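PDB 7C7U: biofilm-associated surface protein from Staphylococcus aureus, which probably promotes staphylococcal biofilm formation as a cell wall-anchored, calcium-binding surface protein whose amyloid-forming behaviour is thought to be switched by calcium. Local coordinates for residues L339-K344 / T355-E360; L262-G267 / L331-N336; Q256-L261 / D361-G366. One frame throughout, in Å; residues are numbered along the deposited sequence.

Interaction 1. Residues L339-K344 / T355-E360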
loop_
_atom_site.group_PDB
_atom_site.type_symbol
_atom_site.label_atom_id
_atom_site.label_comp_id
_atom_site.label_asym_id
_atom_site.label_seq_id
_atom_site.Cartn_x
_atom_site.Cartn_y
_atom_site.Cartn_z
ATOM N N LEU A 339 3.958 -12.796 -3.360
ATOM C CA LEU A 339 5.140 -12.302 -4.043
ATOM C C LEU A 339 6.419 -12.908 -3.487
ATOM O O LEU A 339 7.445 -12.901 -4.176
ATOM C CB LEU A 339 5.209 -10.777 -3.981
ATOM C CG LEU A 339 4.454 -9.978 -5.059
ATOM C CD1 LEU A 339 2.981 -10.366 -5.199
ATOM C CD2 LEU A 339 4.618 -8.486 -4.777
ATOM N N THR A 340 6.376 -13.456 -2.278
ATOM C CA THR A 340 7.527 -14.157 -1.733
ATOM C C THR A 340 7.537 -15.629 -2.118
ATOM O O THR A 340 8.287 -16.402 -1.526
ATOM C CB THR A 340 7.560 -14.023 -0.203
ATOM O OG1 THR A 340 6.419 -14.680 0.357
ATOM C CG2 THR A 340 7.544 -12.565 0.217
ATOM N N LYS A 341 6.711 -16.051 -3.075
ATOM C CA LYS A 341 6.830 -17.428 -3.526
ATOM C C LYS A 341 8.246 -17.620 -4.055
ATOM O O LYS A 341 8.841 -16.693 -4.613
ATOM C CB LYS A 341 5.796 -17.760 -4.602
ATOM C CG LYS A 341 5.802 -19.229 -5.001
ATOM C CD LYS A 341 5.017 -19.498 -6.281
ATOM C CE LYS A 341 5.853 -19.194 -7.511
ATOM N NZ LYS A 341 5.354 -19.914 -8.719
ATOM N N ASP A 342 8.809 -18.805 -3.846
ATOM C CA ASP A 342 10.191 -19.092 -4.246
ATOM C C ASP A 342 11.204 -18.190 -3.550
ATOM O O ASP A 342 12.331 -18.038 -4.037
ATOM C CB ASP A 342 10.404 -18.952 -5.759
ATOM C CG ASP A 342 9.488 -19.826 -6.563
ATOM O OD1 ASP A 342 9.025 -19.339 -7.614
ATOM O OD2 ASP A 342 9.209 -20.972 -6.140
ATOM N N ALA A 343 10.829 -17.522 -2.464
ATOM C CA ALA A 343 11.794 -16.672 -1.785
ATOM C C ALA A 343 12.732 -17.547 -0.966
ATOM O O ALA A 343 12.352 -18.615 -0.476
ATOM C CB ALA A 343 11.113 -15.644 -0.882
ATOM N N LYS A 344 13.968 -17.090 -0.819
ATOM C CA LYS A 344 14.939 -17.795 0.003
ATOM C C LYS A 344 15.185 -16.995 1.274
ATOM O O LYS A 344 14.990 -15.776 1.307
ATOM C CB LYS A 344 16.263 -18.020 -0.740
ATOM C CG LYS A 344 16.174 -18.894 -1.997
ATOM C CD LYS A 344 17.543 -18.937 -2.689
ATOM C CE LYS A 344 17.515 -19.576 -4.063
ATOM N NZ LYS A 344 17.489 -21.065 -4.016
ATOM N N THR A 355 15.532 -12.398 -3.483
ATOM C CA THR A 355 14.766 -13.564 -3.902
ATOM C C THR A 355 13.254 -13.331 -3.911
ATOM O O THR A 355 12.508 -14.282 -4.147
ATOM C CB THR A 355 15.074 -14.774 -3.022
ATOM O OG1 THR A 355 14.622 -14.536 -1.686
ATOM C CG2 THR A 355 16.593 -15.071 -3.016
ATOM N N THR A 356 12.778 -12.125 -3.630
ATOM C CA THR A 356 11.339 -11.884 -3.676
ATOM C C THR A 356 10.974 -11.053 -4.904
ATOM O O THR A 356 11.827 -10.419 -5.533
ATOM C CB THR A 356 10.830 -11.214 -2.386
ATOM O OG1 THR A 356 9.407 -11.358 -2.318
ATOM C CG2 THR A 356 11.158 -9.722 -2.333
ATOM N N LYS A 357 9.695 -11.111 -5.285
ATOM C CA LYS A 357 9.197 -10.301 -6.389
ATOM C C LYS A 357 8.849 -8.895 -5.909
ATOM O O LYS A 357 8.310 -8.712 -4.815
ATOM C CB LYS A 357 7.971 -10.962 -7.033
ATOM C CG LYS A 357 8.243 -12.275 -7.767
ATOM C CD LYS A 357 6.990 -12.730 -8.537
ATOM C CE LYS A 357 7.141 -14.147 -9.092
ATOM N NZ LYS A 357 6.623 -15.175 -8.137
ATOM N N GLN A 358 9.183 -7.889 -6.721
ATOM C CA GLN A 358 8.774 -6.522 -6.412
ATOM C C GLN A 358 7.341 -6.228 -6.878
ATOM O O GLN A 358 6.680 -5.347 -6.322
ATOM C CB GLN A 358 9.730 -5.527 -7.065
ATOM C CG GLN A 358 9.559 -4.086 -6.566
ATOM C CD GLN A 358 10.457 -3.116 -7.302
ATOM O OE1 GLN A 358 10.919 -3.416 -8.399
ATOM N NE2 GLN A 358 10.688 -1.939 -6.721
ATOM N N LYS A 359 6.852 -6.902 -7.913
ATOM C CA LYS A 359 5.440 -6.715 -8.236
ATOM C C LYS A 359 4.906 -7.957 -8.916
ATOM O O LYS A 359 5.663 -8.812 -9.392
ATOM C CB LYS A 359 5.184 -5.467 -9.094
ATOM C CG LYS A 359 5.875 -5.423 -10.436
ATOM C CD LYS A 359 5.479 -4.162 -11.194
ATOM C CE LYS A 359 4.945 -4.495 -12.593
ATOM N NZ LYS A 359 3.457 -4.768 -12.650
ATOM N N GLU A 360 3.577 -8.055 -8.939
ATOM C CA GLU A 360 2.919 -9.106 -9.693
ATOM C C GLU A 360 1.477 -8.693 -9.955
ATOM O O GLU A 360 0.762 -8.292 -9.032
ATOM C CB GLU A 360 2.959 -10.454 -8.959
ATOM C CG GLU A 360 2.745 -11.621 -9.931
ATOM C CD GLU A 360 2.890 -13.001 -9.296
ATOM O OE1 GLU A 360 3.233 -13.099 -8.102
ATOM O OE2 GLU A 360 2.645 -13.997 -10.002
#
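The carbonyl oxygen of Leu339 is the main backbone link between 339-344 and 355-360. It accepts from Lys357 N at 3.1 Å along a nearly straight N-H...O line (166°), with the donor tilted from the carbonyl plane. Thr356 OG1 lies equally near that oxygen, but a bond from it to Leu339 O remains uncertain because the hydroxyl proton has another acceptor available. The same hydroxyl oxygen also meets the methyl of Thr340, CG2 to OG1 3.4 Å.

A second polar link lies at the far end, where Lys344 N donates to Thr355 OG1 at 2.8 Å and 165°. Thr355 holds OG1 between its backbone N and carbonyl carbon (chi1 66°), which points the oxygen at Lys344 N and lays CG2 against Lys344 CB at 3.7 Å. Ile352 O is a further hydrogen-bond partner of this hydroxyl. Ala343 CA adds a C-H...O contact to Thr355 O.

Leu339 is the residue most covered by the other segment. Its CD2 lies near Lys357 O and Lys359 CA, while CD1 lies against Glu360 CB at 3.8 Å, the two side chains running past each other in opposite directions. The side chains of Lys341 and Lys357 lie side by side with their ammonium groups 4.9 Å apart; Asp342 and Glu360 each make a long salt bridge to one of them, which would probably temper the like charge.

Further out, Thr340 OG1 bonds to Asn336 O, and Leu339 also touches Leu396, beside the calcium ligand Leu395. Ala343 N to Thr340 O closes a type II beta turn at 2.9 Å. The contact thus pins a surface turn of the connection between strands 323-331 and 359-369 onto the lead-in to the latter strand, near a calcium site.

Interaction 2. Residues L262-G267 / L331-N336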
loop_
_atom_site.group_PDB
_atom_site.type_symbol
_atom_site.label_atom_id
_atom_site.label_comp_id
_atom_site.label_asym_id
_atom_site.label_seq_id
_atom_site.Cartn_x
_atom_site.Cartn_y
_atom_site.Cartn_z
ATOM N N LEU A 262 -4.267 -19.593 -7.629
ATOM C CA LEU A 262 -4.887 -20.835 -7.171
ATOM C C LEU A 262 -4.185 -21.494 -5.984
ATOM O O LEU A 262 -4.898 -22.001 -5.097
ATOM C CB LEU A 262 -4.984 -21.816 -8.345
ATOM C CG LEU A 262 -5.855 -21.399 -9.534
ATOM C CD1 LEU A 262 -6.181 -22.623 -10.361
ATOM C CD2 LEU A 262 -7.127 -20.680 -9.091
ATOM N N PRO A 263 -2.845 -21.536 -5.894
ATOM C CA PRO A 263 -2.202 -22.106 -4.685
ATOM C C PRO A 263 -2.542 -21.386 -3.385
ATOM O O PRO A 263 -2.272 -21.922 -2.298
ATOM C CB PRO A 263 -0.700 -21.989 -4.990
ATOM C CG PRO A 263 -0.604 -21.954 -6.473
ATOM C CD PRO A 263 -1.854 -21.221 -6.940
ATOM N N TYR A 264 -3.079 -20.175 -3.451
ATOM C CA TYR A 264 -3.372 -19.397 -2.260
ATOM C C TYR A 264 -4.848 -19.347 -1.921
ATOM O O TYR A 264 -5.219 -18.680 -0.955
ATOM C CB TYR A 264 -2.833 -17.976 -2.428
ATOM C CG TYR A 264 -1.385 -17.976 -2.807
ATOM C CD1 TYR A 264 -0.407 -18.063 -1.832
ATOM C CD2 TYR A 264 -0.990 -17.932 -4.135
ATOM C CE1 TYR A 264 0.928 -18.080 -2.165
ATOM C CE2 TYR A 264 0.350 -17.950 -4.481
ATOM C CZ TYR A 264 1.302 -18.022 -3.480
ATOM O OH TYR A 264 2.633 -18.044 -3.785
ATOM N N ILE A 265 -5.712 -19.988 -2.702
ATOM C CA ILE A 265 -7.149 -19.886 -2.485
ATOM C C ILE A 265 -7.642 -21.106 -1.724
ATOM O O ILE A 265 -7.443 -22.246 -2.158
ATOM C CB ILE A 265 -7.907 -19.712 -3.809
ATOM C CG1 ILE A 265 -7.498 -18.384 -4.448
ATOM C CG2 ILE A 265 -9.393 -19.761 -3.524
ATOM C CD1 ILE A 265 -7.929 -18.231 -5.916
ATOM N N GLU A 266 -8.299 -20.859 -0.595
ATOM C CA GLU A 266 -8.997 -21.891 0.163
ATOM C C GLU A 266 -10.415 -22.108 -0.349
ATOM O O GLU A 266 -10.891 -23.246 -0.396
ATOM C CB GLU A 266 -9.050 -21.507 1.646
ATOM C CG GLU A 266 -9.804 -22.494 2.542
ATOM C CD GLU A 266 -9.140 -23.869 2.583
ATOM O OE1 GLU A 266 -9.301 -24.653 1.612
ATOM O OE2 GLU A 266 -8.434 -24.150 3.582
ATOM N N GLY A 267 -11.101 -21.039 -0.734
ATOM C CA GLY A 267 -12.452 -21.179 -1.246
ATOM C C GLY A 267 -12.849 -19.983 -2.078
ATOM O O GLY A 267 -12.285 -18.892 -1.945
ATOM N N LEU A 331 -8.278 -16.430 1.136
ATOM C CA LEU A 331 -6.890 -16.884 1.160
ATOM C C LEU A 331 -6.699 -17.992 2.191
ATOM O O LEU A 331 -7.404 -18.064 3.201
ATOM C CB LEU A 331 -5.944 -15.726 1.472
ATOM C CG LEU A 331 -5.941 -14.630 0.416
ATOM C CD1 LEU A 331 -5.081 -13.465 0.849
ATOM C CD2 LEU A 331 -5.499 -15.184 -0.947
ATOM N N ASN A 332 -5.721 -18.859 1.927
ATOM C CA ASN A 332 -5.376 -19.929 2.852
ATOM C C ASN A 332 -4.102 -19.634 3.641
ATOM O O ASN A 332 -3.672 -20.480 4.427
ATOM C CB ASN A 332 -5.241 -21.272 2.103
ATOM C CG ASN A 332 -4.170 -21.259 1.025
ATOM O OD1 ASN A 332 -3.252 -20.446 1.045
ATOM N ND2 ASN A 332 -4.292 -22.172 0.060
ATOM N N LYS A 333 -3.519 -18.449 3.465
ATOM C CA LYS A 333 -2.322 -17.990 4.158
ATOM C C LYS A 333 -2.196 -16.502 3.872
ATOM O O LYS A 333 -2.929 -15.952 3.045
ATOM C CB LYS A 333 -1.070 -18.743 3.710
ATOM C CG LYS A 333 -0.638 -18.450 2.263
ATOM C CD LYS A 333 0.434 -19.433 1.792
ATOM C CE LYS A 333 -0.097 -20.867 1.748
ATOM N NZ LYS A 333 -0.348 -21.327 0.332
ATOM N N SER A 334 -1.257 -15.856 4.563
ATOM C CA SER A 334 -1.102 -14.410 4.450
ATOM C C SER A 334 -0.891 -13.969 3.006
ATOM O O SER A 334 -0.158 -14.603 2.242
ATOM C CB SER A 334 0.077 -13.928 5.296
ATOM O OG SER A 334 0.303 -12.540 5.082
ATOM N N VAL A 335 -1.512 -12.841 2.649
ATOM C CA VAL A 335 -1.363 -12.274 1.309
ATOM C C VAL A 335 0.092 -11.921 1.022
ATOM O O VAL A 335 0.498 -11.849 -0.143
ATOM C CB VAL A 335 -2.288 -11.048 1.136
ATOM C CG1 VAL A 335 -1.747 -9.831 1.851
ATOM C CG2 VAL A 335 -2.545 -10.758 -0.376
ATOM N N ASN A 336 0.896 -11.717 2.066
ATOM C CA ASN A 336 2.308 -11.403 1.900
ATOM C C ASN A 336 3.121 -12.594 1.407
ATOM O O ASN A 336 4.298 -12.421 1.074
ATOM C CB ASN A 336 2.881 -10.880 3.231
ATOM C CG ASN A 336 2.382 -9.490 3.570
ATOM O OD1 ASN A 336 2.228 -8.656 2.680
ATOM N ND2 ASN A 336 2.120 -9.231 4.853
HETATM O O HOH W 1 -6.100 -24.419 0.498
#
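Asn332 meets 262-267 through both its backbone and its side chain, and the hydrogen bonds of the contact are its own. Its N donates to Tyr264 O at 2.9 Å, a bent bond (149°), while ND2 donates to Pro263 O at 3.1 Å and 170°. Both donors sit above the plane of the carbonyl they use, although Pro263 O lies within the amide plane of Asn332. With CG between the backbone N and the carbonyl carbon (chi1 60°), the amide is folded back over the Tyr264 peptide so that one residue reaches two successive carbonyls. The ND2 group also donates to a water at 2.9 Å, which in turn gives a weak bond to Glu266 OE1.

Weaker C-H...O and electrostatic terms surround this pair. Leu331 CA approaches Tyr264 O at 3.2 Å, next to the Asn332 N-H. Lys333, bent at chi3 and chi4, curls its ammonium inward, giving a weak bond to Asn332 OD1 and placing NZ 3.9 Å from Tyr264 CD1, obliquely to the ring.

Apolar contacts are fewer. Leu331 CD2 touches Tyr264 CB at 4.1 Å, and Glu266 CB rests against Asn332 CB at 3.8 Å. The Tyr264 side chain also touches Ile338 and Lys341, whereas Leu331 packs on Tyr219 of strand 210-220.

In backbone terms, Ile265 and Leu331 form an antiparallel non-hydrogen-bonded pair; just beyond it Glu266 and Gly267 both face Lys330 as a classic beta bulge. The contact is therefore mainly polar: where strands 265-272 and 323-331 part, the Asn332 N to Tyr264 O bond is the last of the ladder, and the side-chain amide extends it by one carbonyl, to Pro263 O.

Interaction 3. Residues Q256-L261 / D361-G366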
loop_
_atom_site.group_PDB
_atom_site.type_symbol
_atom_site.label_atom_id
_atom_site.label_comp_id
_atom_site.label_asym_id
_atom_site.label_seq_id
_atom_site.Cartn_x
_atom_site.Cartn_y
_atom_site.Cartn_z
ATOM N N GLN A 256 -13.417 -15.996 -14.416
ATOM C CA GLN A 256 -12.058 -16.476 -14.654
ATOM C C GLN A 256 -11.171 -15.939 -13.539
ATOM O O GLN A 256 -11.071 -14.721 -13.355
ATOM C CB GLN A 256 -11.549 -16.032 -16.033
ATOM C CG GLN A 256 -12.461 -16.496 -17.216
ATOM C CD GLN A 256 -11.812 -16.320 -18.597
ATOM O OE1 GLN A 256 -10.909 -15.503 -18.770
ATOM N NE2 GLN A 256 -12.292 -17.078 -19.594
ATOM N N ILE A 257 -10.538 -16.837 -12.785
ATOM C CA ILE A 257 -9.648 -16.454 -11.683
ATOM C C ILE A 257 -8.217 -16.750 -12.122
ATOM O O ILE A 257 -7.928 -17.855 -12.591
ATOM C CB ILE A 257 -10.006 -17.198 -10.380
ATOM C CG1 ILE A 257 -11.508 -17.120 -10.091
ATOM C CG2 ILE A 257 -9.190 -16.669 -9.151
ATOM C CD1 ILE A 257 -12.022 -15.697 -9.834
ATOM N N ASP A 258 -7.333 -15.760 -11.996
ATOM C CA ASP A 258 -5.939 -15.917 -12.401
ATOM C C ASP A 258 -5.347 -17.204 -11.832
ATOM O O ASP A 258 -5.365 -17.423 -10.617
ATOM C CB ASP A 258 -5.128 -14.709 -11.922
ATOM C CG ASP A 258 -3.764 -14.624 -12.575
ATOM O OD1 ASP A 258 -2.989 -15.598 -12.488
ATOM O OD2 ASP A 258 -3.460 -13.588 -13.187
ATOM N N LYS A 259 -4.845 -18.056 -12.725
ATOM C CA LYS A 259 -4.305 -19.358 -12.335
ATOM C C LYS A 259 -3.186 -19.249 -11.280
ATOM O O LYS A 259 -3.028 -20.149 -10.449
ATOM C CB LYS A 259 -3.811 -20.092 -13.583
ATOM C CG LYS A 259 -2.667 -19.408 -14.299
ATOM C CD LYS A 259 -2.297 -20.168 -15.578
ATOM C CE LYS A 259 -1.076 -19.554 -16.246
ATOM N NZ LYS A 259 0.099 -19.609 -15.303
ATOM N N ASP A 260 -2.398 -18.173 -11.291
ATOM C CA ASP A 260 -1.319 -18.066 -10.306
ATOM C C ASP A 260 -1.805 -17.797 -8.893
ATOM O O ASP A 260 -1.016 -17.933 -7.954
ATOM C CB ASP A 260 -0.323 -16.976 -10.697
ATOM C CG ASP A 260 0.473 -17.338 -11.927
ATOM O OD1 ASP A 260 0.601 -18.546 -12.192
ATOM O OD2 ASP A 260 0.971 -16.429 -12.616
ATOM N N LEU A 261 -3.058 -17.402 -8.704
ATOM C CA LEU A 261 -3.565 -17.270 -7.347
ATOM C C LEU A 261 -4.048 -18.595 -6.782
ATOM O O LEU A 261 -4.216 -18.711 -5.568
ATOM C CB LEU A 261 -4.705 -16.244 -7.304
ATOM C CG LEU A 261 -4.251 -14.790 -7.310
ATOM C CD1 LEU A 261 -5.437 -13.848 -7.265
ATOM C CD2 LEU A 261 -3.323 -14.557 -6.104
ATOM N N ASP A 361 1.061 -8.809 -11.203
ATOM C CA ASP A 361 -0.317 -8.539 -11.613
ATOM C C ASP A 361 -1.093 -9.837 -11.762
ATOM O O ASP A 361 -0.587 -10.807 -12.337
ATOM C CB ASP A 361 -0.345 -7.797 -12.945
ATOM C CG ASP A 361 0.184 -6.399 -12.830
ATOM O OD1 ASP A 361 -0.059 -5.761 -11.781
ATOM O OD2 ASP A 361 0.856 -5.944 -13.773
ATOM N N PHE A 362 -2.340 -9.842 -11.276
ATOM C CA PHE A 362 -3.254 -10.948 -11.504
ATOM C C PHE A 362 -4.501 -10.423 -12.202
ATOM O O PHE A 362 -4.979 -9.336 -11.885
ATOM C CB PHE A 362 -3.631 -11.658 -10.209
ATOM C CG PHE A 362 -2.423 -12.076 -9.386
ATOM C CD1 PHE A 362 -1.827 -11.185 -8.520
ATOM C CD2 PHE A 362 -1.880 -13.334 -9.530
ATOM C CE1 PHE A 362 -0.693 -11.545 -7.776
ATOM C CE2 PHE A 362 -0.754 -13.706 -8.789
ATOM C CZ PHE A 362 -0.171 -12.808 -7.915
ATOM N N THR A 363 -5.001 -11.182 -13.164
ATOM C CA THR A 363 -6.120 -10.722 -13.977
ATOM C C THR A 363 -7.306 -11.653 -13.818
ATOM O O THR A 363 -7.150 -12.829 -13.484
ATOM C CB THR A 363 -5.715 -10.590 -15.448
ATOM O OG1 THR A 363 -5.095 -11.793 -15.880
ATOM C CG2 THR A 363 -4.730 -9.433 -15.618
ATOM N N PHE A 364 -8.507 -11.083 -14.014
ATOM C CA PHE A 364 -9.775 -11.766 -13.803
ATOM C C PHE A 364 -10.755 -11.312 -14.879
ATOM O O PHE A 364 -10.560 -10.264 -15.509
ATOM C CB PHE A 364 -10.371 -11.461 -12.431
ATOM C CG PHE A 364 -9.372 -11.556 -11.323
ATOM C CD1 PHE A 364 -8.509 -10.503 -11.065
ATOM C CD2 PHE A 364 -9.257 -12.721 -10.594
ATOM C CE1 PHE A 364 -7.551 -10.606 -10.049
ATOM C CE2 PHE A 364 -8.302 -12.827 -9.587
ATOM C CZ PHE A 364 -7.458 -11.767 -9.325
ATOM N N ALA A 365 -11.794 -12.120 -15.081
ATOM C CA ALA A 365 -12.883 -11.780 -16.011
ATOM C C ALA A 365 -14.201 -12.352 -15.503
ATOM O O ALA A 365 -14.232 -13.373 -14.802
ATOM C CB ALA A 365 -12.605 -12.278 -17.445
ATOM N N GLY A 366 -15.299 -11.695 -15.894
ATOM C CA GLY A 366 -16.636 -12.159 -15.572
ATOM C C GLY A 366 -17.577 -11.739 -16.688
ATOM O O GLY A 366 -17.346 -10.734 -17.359
HETATM O O HOH W 2 -2.553 -12.327 -15.834
#
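The Asp258 carboxylate swings away from its own backbone N (chi1 -166°) and reaches strand 359-369, where OD2 accepts from Thr363 N at 2.9 Å. Leu261, with CG anti to its carbonyl carbon (chi1 -79°), turns its branches into the opposing aromatic rings.

The Asp258 carboxylate is used from both oxygens. OD2 takes the Thr363 bond on its anti lone pair, and OD1 uses the corresponding lone pair for Asp260 N at 2.9 Å, forming an Asx turn. A water lies within hydrogen-bonding distance of OD2, its proton possibly shared with other acceptors, and 2.6 Å from Thr363 OG1.

Leu261 divides its methyls between two phenylalanines. CD2 sits over one face of the Phe362 ring, 3.9 Å from the centroid and only 14° off the normal, a CH-pi contact; Asp260 CB touches the edge of this ring. CD1 meets the edge of the Phe364 ring at CZ, 3.6 Å away, and Ile257 CG2 lies at that ring's edge too, near CE2. Leu329 of strand 323-331 covers Ile257, Leu261 and Phe364, joining them to the neighbouring sheet.

Ordinary pairing holds the other end: Gln256 N donates to Ala365 O at 2.8 Å, and Ala365 N to Gln256 O at 3.2 Å. Gln256 NE2 finds its partner in Asp194.

Strands 252-257 and 359-369 are therefore antiparallel neighbours whose ladder gives way to a carboxylate as the chain enters a 3-10 turn. Accepting two backbone N-H groups would probably favour the ionised form of Asp258, while Leu261 and Phe364 pack together on the face that meets Leu329.

Interactions 2 and 3 are both partly buried, 3 with the larger share of buried residues (five of ten, against two of seven); interaction 1 is a surface contact. Interactions 1 and 3 share strand 359-369, whereas interaction 2 joins strand 265-272 to the end of 323-331 in another sheet. Aromatic and aliphatic packing accompanies ladder bonds in interaction 3, amide and carbonyl bonding prevails in interaction 2, and lysines with threonine hydroxyls mark interaction 1. All three touch: Ile265 CD1 packs on Ile257 CG2, the Tyr264 hydroxyl reaches Lys341 CB, and the like charges Glu360 OE2 and Asp260 OD2 lie 3.9 Å apart. In sequence, interactions 2 and 1 lie inside the loop closed by interaction 3.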